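Local structure of hyaluronidase (Thermobaculum terrenum, 5DIY) at residues S199-T204 with D241-L247; A218-Y224 with V251-N257. The protein probably acts as a hexosaminidase of glycoside hydrolase family 84, removing N-acetylglucosamine from O-GlcNAc-modified substrates. All coordinates share one frame; numbering follows the deposited sequence.

Contact 1 of 2, residues S199-T204 with D241-L247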
loop_
_atom_site.group_PDB
_atom_site.type_symbol
_atom_site.label_atom_id
_atom_site.label_comp_id
_atom_site.label_asym_id
_atom_site.label_seq_id
_atom_site.Cartn_x
_atom_site.Cartn_y
_atom_site.Cartn_z
ATOM N N SER C 199 5.772 -5.401 4.237
ATOM C CA SER C 199 6.020 -6.124 5.487
ATOM C C SER C 199 4.896 -5.922 6.492
ATOM O O SER C 199 4.435 -4.792 6.695
ATOM C CB SER C 199 7.364 -5.713 6.105
ATOM O OG SER C 199 8.447 -6.203 5.331
ATOM N N HIS C 200 4.467 -7.020 7.118
ATOM C CA HIS C 200 3.477 -6.958 8.198
ATOM C C HIS C 200 4.029 -6.209 9.387
ATOM O O HIS C 200 3.384 -5.301 9.912
ATOM C CB HIS C 200 3.032 -8.353 8.647
ATOM C CG HIS C 200 2.041 -8.324 9.773
ATOM N ND1 HIS C 200 2.143 -9.139 10.880
ATOM C CD2 HIS C 200 0.953 -7.543 9.981
ATOM C CE1 HIS C 200 1.146 -8.877 11.709
ATOM N NE2 HIS C 200 0.411 -7.912 11.187
ATOM N N GLU C 201 5.227 -6.603 9.804
ATOM C CA GLU C 201 5.912 -5.980 10.927
ATOM C C GLU C 201 7.392 -5.821 10.595
ATOM O O GLU C 201 7.955 -6.618 9.847
ATOM C CB GLU C 201 5.745 -6.830 12.192
ATOM C CG GLU C 201 6.087 -8.301 11.989
ATOM C CD GLU C 201 6.129 -9.095 13.279
ATOM O OE1 GLU C 201 5.442 -8.709 14.257
ATOM O OE2 GLU C 201 6.852 -10.114 13.302
ATOM N N ILE C 202 8.003 -4.782 11.145
ATOM C CA ILE C 202 9.452 -4.588 11.035
ATOM C C ILE C 202 9.992 -4.472 12.459
ATOM O O ILE C 202 9.670 -3.519 13.171
ATOM C CB ILE C 202 9.829 -3.368 10.164
ATOM C CG1 ILE C 202 9.135 -3.460 8.795
ATOM C CG2 ILE C 202 11.343 -3.302 9.951
ATOM C CD1 ILE C 202 9.498 -2.354 7.829
ATOM N N THR C 203 10.795 -5.463 12.858
ATOM C CA THR C 203 11.335 -5.552 14.218
ATOM C C THR C 203 12.803 -5.118 14.292
ATOM O O THR C 203 13.525 -5.176 13.293
ATOM C CB THR C 203 11.231 -6.990 14.754
ATOM O OG1 THR C 203 12.026 -7.858 13.936
ATOM C CG2 THR C 203 9.777 -7.467 14.748
ATOM N N THR C 204 13.233 -4.711 15.489
ATOM C CA THR C 204 14.632 -4.352 15.743
ATOM C C THR C 204 15.529 -5.563 15.518
ATOM O O THR C 204 16.592 -5.450 14.903
ATOM C CB THR C 204 14.864 -3.841 17.183
ATOM O OG1 THR C 204 14.473 -4.850 18.121
ATOM C CG2 THR C 204 14.074 -2.569 17.451
ATOM N N ASP C 241 1.831 1.188 11.189
ATOM C CA ASP C 241 1.768 0.291 12.345
ATOM C C ASP C 241 2.775 -0.844 12.291
ATOM O O ASP C 241 3.297 -1.179 11.226
ATOM C CB ASP C 241 0.347 -0.299 12.469
ATOM C CG ASP C 241 -0.081 -0.551 13.911
ATOM O OD1 ASP C 241 0.751 -0.485 14.847
ATOM O OD2 ASP C 241 -1.278 -0.838 14.102
ATOM N N HIS C 242 3.032 -1.416 13.470
ATOM C CA HIS C 242 3.835 -2.633 13.646
ATOM C C HIS C 242 5.307 -2.438 13.295
ATOM O O HIS C 242 5.992 -3.387 12.908
ATOM C CB HIS C 242 3.228 -3.805 12.868
ATOM C CG HIS C 242 1.766 -3.985 13.115
ATOM N ND1 HIS C 242 0.870 -4.305 12.117
ATOM C CD2 HIS C 242 1.036 -3.856 14.247
ATOM C CE1 HIS C 242 -0.343 -4.385 12.633
ATOM N NE2 HIS C 242 -0.269 -4.119 13.923
ATOM N N ARG C 243 5.782 -1.205 13.453
ATOM C CA ARG C 243 7.191 -0.882 13.300
ATOM C C ARG C 243 7.700 -0.640 14.704
ATOM O O ARG C 243 7.146 0.186 15.428
ATOM C CB ARG C 243 7.392 0.353 12.408
ATOM C CG ARG C 243 7.514 0.028 10.926
ATOM C CD ARG C 243 6.211 -0.500 10.352
ATOM N NE ARG C 243 6.323 -0.946 8.957
ATOM C CZ ARG C 243 5.655 -1.975 8.417
ATOM N NH1 ARG C 243 4.819 -2.727 9.137
ATOM N NH2 ARG C 243 5.840 -2.280 7.137
ATOM N N ASP C 244 8.738 -1.377 15.095
ATOM C CA ASP C 244 9.218 -1.341 16.481
ATOM C C ASP C 244 9.573 0.084 16.905
ATOM O O ASP C 244 10.083 0.844 16.092
ATOM C CB ASP C 244 10.424 -2.277 16.681
ATOM C CG ASP C 244 10.019 -3.690 17.098
ATOM O OD1 ASP C 244 8.829 -4.060 16.986
ATOM O OD2 ASP C 244 10.910 -4.449 17.533
ATOM N N PRO C 245 9.276 0.456 18.168
ATOM C CA PRO C 245 9.632 1.804 18.654
ATOM C C PRO C 245 11.126 2.161 18.613
ATOM O O PRO C 245 11.457 3.346 18.609
ATOM C CB PRO C 245 9.142 1.804 20.107
ATOM C CG PRO C 245 8.090 0.758 20.175
ATOM C CD PRO C 245 8.401 -0.263 19.122
ATOM N N GLU C 246 12.003 1.154 18.592
ATOM C CA GLU C 246 13.448 1.354 18.618
ATOM C C GLU C 246 14.151 0.928 17.318
ATOM O O GLU C 246 15.356 0.659 17.329
ATOM C CB GLU C 246 14.035 0.617 19.833
ATOM C CG GLU C 246 13.286 0.897 21.133
ATOM C CD GLU C 246 13.969 0.347 22.375
ATOM O OE1 GLU C 246 13.700 0.886 23.475
ATOM O OE2 GLU C 246 14.766 -0.616 22.268
ATOM N N LEU C 247 13.417 0.887 16.199
ATOM C CA LEU C 247 14.032 0.681 14.872
ATOM C C LEU C 247 15.115 1.714 14.552
ATOM O O LEU C 247 16.107 1.382 13.886
ATOM C CB LEU C 247 12.992 0.727 13.740
ATOM C CG LEU C 247 12.137 -0.503 13.429
ATOM C CD1 LEU C 247 11.159 -0.160 12.315
ATOM C CD2 LEU C 247 12.995 -1.703 13.041
#
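H242 meets H200 at the start of this contact, in which two loops of the barrel domain run side by side. Its CB lies 3.3 Å from H200 O, which sits at the edge of the H242 imidazole, while the two histidine rings approach obliquely with their planes at 60°. The carbonyl oxygen of H242 accepts a bond from I202 N at 3.0 Å. R243 then makes a single backbone bridge with I202, and its side chain, bent at chi2 (68°), brings one face of the guanidinium against I202 CG1, offset towards the rim. At the guanidinium edge, in its plane, S199 O is gripped end-on by two nitrogens of R243, NH2 at 2.9 Å and NH1 at 3.2 Å, both coming from the same face of the carbonyl plane. NH1 also makes a weak bond to H200 O, and NH2 forms a salt bridge with D222. D244 N bonds to I202 O at 3.0 Å and completes the single bridge. Its OD2 takes the bond from T204 N at 3.1 Å, met from well above the carboxylate plane, 51° out of it. A type I turn carries the chain on to L247; at E246 the backbone O lies 3.5 Å from T204 CG2, and L247 CD2 packs crosswise on I202 CG2 at 3.9 Å. The first turn of helix 204-214 is therefore served by two side chains, T203, whose OG1 caps H206 N, and D244 from the other loop, whose negative charge would probably suit the positive end of the helix dipole.

Contact 2 of 2, residues A218-Y224 with V251-N257; sequences ATLWDNY and VVGIYAN. With NAG (2-acetamido-2-deoxy-beta-D-glucopyranose), chain E.
The W221 indole has the N-acetyl methyl of the bound NAG over the centre of one face, with C8 3.4 Å above the plane, while N257 ND2 comes to its edge in the ring plane. The N257 amide is turned almost perpendicular to the indole, at 81°, though the two side chains run the same way. F191 meets the indole edge-to-face, and F117 also packs against it. The Y255 ring is met at its edge by T219 CG2, which lies in its plane.

T219, W221 and Y255 sit on the seventh and eighth strands of a closed parallel (βα)8, or TIM, barrel, with N257 just past the end of the eighth, and they show how one strand pair can serve both the barrel core and the bound sugar. The axes of the short strands 218-222 and 253-256 come within 4.7 Å, their directions 18° apart. Their ladder alternates across the gap: L220 N bonds to G253 O, Y255 N to L220 O at 2.7 Å, D222 N to Y255 O and N257 N to D222 O. T219, W221 and Y255 turn to the inner face of the barrel. L220, D222, I254 and A256 turn outward, where helices 204-214 and 262-277 cover the apolar ones. There L220 and I254 lie side by side, with L220 CB 3.8 Å from I254 CG2, and the same methyl touches D222 CB. Y240 OH bonds to OD2 of the buried D222, whose OD1 is taken up by the salt bridge of contact 1.

Both N223 and N257 belong to the N-acetylglucosamine site, where G12, D119, D228 and K43 also bind the sugar. With CG of N257 anti to its backbone N (chi1 -162°), the amide reaches the ligand: G12 N bonds to N257 OD1, and N257 ND2 stands 3.1 Å from NAG O4.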
loop_
_atom_site.group_PDB
_atom_site.type_symbol
_atom_site.label_atom_id
_atom_site.label_comp_id
_atom_site.label_asym_id
_atom_site.label_seq_id
_atom_site.Cartn_x
_atom_site.Cartn_y
_atom_site.Cartn_z
ATOM N N ALA C 218 20.734 -0.150 7.598
ATOM C CA ALA C 218 19.956 -0.106 6.356
ATOM C C ALA C 218 19.040 1.109 6.350
ATOM O O ALA C 218 18.775 1.693 7.394
ATOM C CB ALA C 218 19.133 -1.372 6.205
ATOM N N THR C 219 18.592 1.495 5.159
ATOM C CA THR C 219 17.526 2.477 4.991
ATOM C C THR C 219 16.290 1.676 4.616
ATOM O O THR C 219 16.365 0.791 3.775
ATOM C CB THR C 219 17.855 3.486 3.872
ATOM O OG1 THR C 219 19.158 4.035 4.093
ATOM C CG2 THR C 219 16.829 4.623 3.839
ATOM N N LEU C 220 15.163 1.958 5.256
ATOM C CA LEU C 220 13.942 1.213 4.974
ATOM C C LEU C 220 13.183 1.822 3.803
ATOM O O LEU C 220 12.860 3.012 3.814
ATOM C CB LEU C 220 13.030 1.135 6.198
ATOM C CG LEU C 220 13.348 0.050 7.228
ATOM C CD1 LEU C 220 12.571 0.346 8.504
ATOM C CD2 LEU C 220 13.021 -1.347 6.703
ATOM N N TRP C 221 12.939 0.995 2.791
ATOM C CA TRP C 221 11.964 1.261 1.740
ATOM C C TRP C 221 10.715 0.571 2.259
ATOM O O TRP C 221 10.569 -0.633 2.109
ATOM C CB TRP C 221 12.433 0.633 0.417
ATOM C CG TRP C 221 11.541 0.820 -0.788
ATOM C CD1 TRP C 221 10.170 0.813 -0.829
ATOM C CD2 TRP C 221 11.974 1.007 -2.140
ATOM N NE1 TRP C 221 9.736 1.000 -2.112
ATOM C CE2 TRP C 221 10.816 1.119 -2.939
ATOM C CE3 TRP C 221 13.229 1.099 -2.752
ATOM C CZ2 TRP C 221 10.873 1.319 -4.320
ATOM C CZ3 TRP C 221 13.289 1.293 -4.125
ATOM C CH2 TRP C 221 12.115 1.404 -4.894
ATOM N N ASP C 222 9.817 1.323 2.883
ATOM C CA ASP C 222 8.658 0.717 3.520
ATOM C C ASP C 222 7.470 0.793 2.565
ATOM O O ASP C 222 6.991 1.886 2.244
ATOM C CB ASP C 222 8.356 1.401 4.856
ATOM C CG ASP C 222 7.662 0.476 5.846
ATOM O OD1 ASP C 222 7.235 -0.633 5.460
ATOM O OD2 ASP C 222 7.554 0.850 7.034
ATOM N N ASN C 223 7.004 -0.368 2.111
ATOM C CA ASN C 223 5.942 -0.456 1.112
ATOM C C ASN C 223 4.563 -0.391 1.754
ATOM O O ASN C 223 3.799 -1.360 1.739
ATOM C CB ASN C 223 6.085 -1.736 0.272
ATOM C CG ASN C 223 7.198 -1.653 -0.749
ATOM O OD1 ASN C 223 8.102 -2.482 -0.763
ATOM N ND2 ASN C 223 7.115 -0.688 -1.637
ATOM N N TYR C 224 4.274 0.770 2.328
ATOM C CA TYR C 224 2.957 1.127 2.822
ATOM C C TYR C 224 2.911 2.664 2.767
ATOM O O TYR C 224 3.880 3.297 3.204
ATOM C CB TYR C 224 2.730 0.618 4.260
ATOM C CG TYR C 224 1.313 0.880 4.707
ATOM C CD1 TYR C 224 0.276 -0.001 4.360
ATOM C CD2 TYR C 224 0.986 2.036 5.407
ATOM C CE1 TYR C 224 -1.040 0.260 4.728
ATOM C CE2 TYR C 224 -0.319 2.295 5.789
ATOM C CZ TYR C 224 -1.330 1.410 5.440
ATOM O OH TYR C 224 -2.618 1.694 5.811
ATOM N N VAL C 251 18.404 1.627 12.014
ATOM C CA VAL C 251 17.979 2.109 10.706
ATOM C C VAL C 251 18.326 3.596 10.588
ATOM O O VAL C 251 18.015 4.382 11.479
ATOM C CB VAL C 251 16.464 1.854 10.516
ATOM C CG1 VAL C 251 15.925 2.548 9.274
ATOM C CG2 VAL C 251 16.188 0.352 10.447
ATOM N N VAL C 252 18.984 3.963 9.492
ATOM C CA VAL C 252 19.379 5.361 9.225
ATOM C C VAL C 252 18.187 6.239 8.803
ATOM O O VAL C 252 18.187 7.451 9.036
ATOM C CB VAL C 252 20.532 5.435 8.175
ATOM C CG1 VAL C 252 20.054 5.054 6.781
ATOM C CG2 VAL C 252 21.174 6.819 8.151
ATOM N N GLY C 253 17.184 5.633 8.178
ATOM C CA GLY C 253 15.969 6.348 7.806
ATOM C C GLY C 253 14.934 5.445 7.167
ATOM O O GLY C 253 15.200 4.268 6.906
ATOM N N ILE C 254 13.745 6.001 6.931
ATOM C CA ILE C 254 12.645 5.266 6.319
ATOM C C ILE C 254 12.019 6.125 5.238
ATOM O O ILE C 254 11.659 7.273 5.494
ATOM C CB ILE C 254 11.549 4.858 7.343
ATOM C CG1 ILE C 254 12.180 4.216 8.592
ATOM C CG2 ILE C 254 10.533 3.929 6.677
ATOM C CD1 ILE C 254 11.203 3.708 9.635
ATOM N N TYR C 255 11.899 5.559 4.038
ATOM C CA TYR C 255 11.091 6.137 2.966
ATOM C C TYR C 255 9.817 5.303 2.769
ATOM O O TYR C 255 9.896 4.090 2.553
ATOM C CB TYR C 255 11.881 6.174 1.657
ATOM C CG TYR C 255 13.024 7.161 1.631
ATOM C CD1 TYR C 255 14.239 6.865 2.251
ATOM C CD2 TYR C 255 12.903 8.382 0.964
ATOM C CE1 TYR C 255 15.298 7.760 2.218
ATOM C CE2 TYR C 255 13.955 9.287 0.925
ATOM C CZ TYR C 255 15.153 8.971 1.550
ATOM O OH TYR C 255 16.199 9.859 1.512
ATOM N N ALA C 256 8.659 5.959 2.831
ATOM C CA ALA C 256 7.374 5.297 2.598
ATOM C C ALA C 256 7.029 5.351 1.119
ATOM O O ALA C 256 7.027 6.432 0.531
ATOM C CB ALA C 256 6.279 5.964 3.412
ATOM N N ASN C 257 6.758 4.194 0.517
ATOM C CA ASN C 257 6.202 4.142 -0.835
ATOM C C ASN C 257 4.667 4.302 -0.764
ATOM O O ASN C 257 3.977 3.405 -0.264
ATOM C CB ASN C 257 6.585 2.829 -1.541
ATOM C CG ASN C 257 6.410 2.894 -3.055
ATOM O OD1 ASN C 257 6.167 3.956 -3.625
ATOM N ND2 ASN C 257 6.537 1.758 -3.712
HETATM C C1 NAG E . 8.208 -3.958 -5.414
HETATM C C2 NAG E . 8.876 -2.678 -5.953
HETATM C C3 NAG E . 8.039 -1.408 -5.775
HETATM C C4 NAG E . 6.561 -1.753 -5.690
HETATM C C5 NAG E . 6.339 -2.619 -4.461
HETATM C C6 NAG E . 4.871 -3.039 -4.280
HETATM C C7 NAG E . 10.511 -2.382 -4.120
HETATM C C8 NAG E . 11.971 -2.204 -3.810
HETATM N N2 NAG E . 10.221 -2.509 -5.415
HETATM O O3 NAG E . 8.287 -0.529 -6.878
HETATM O O4 NAG E . 5.784 -0.564 -5.544
HETATM O O5 NAG E . 7.195 -3.765 -4.419
HETATM O O6 NAG E . 4.345 -3.669 -5.450
HETATM O O7 NAG E . 9.665 -2.416 -3.235
#

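Overall arrangement
Along the chain, the segments come in the order 199-204, 218-224, 241-247 and 251-257, so contacts 1 and 2 cross rather than nest. Contact 1 closes a loop that takes in helix 204-214 and strand 218-222, joining the loop after the sixth barrel strand to the long connection after the seventh. Contact 2 spans that connection, which has no helix, and brings the seventh and eighth strands together. The contacts touch directly: the R243-D222 salt bridge, NH2 to OD1 at 2.7 Å, ties loop to strand, and I202 and L247 pack on L220. The loop pairing thus borders the outer face of the strands whose inner face helps hold the sugar.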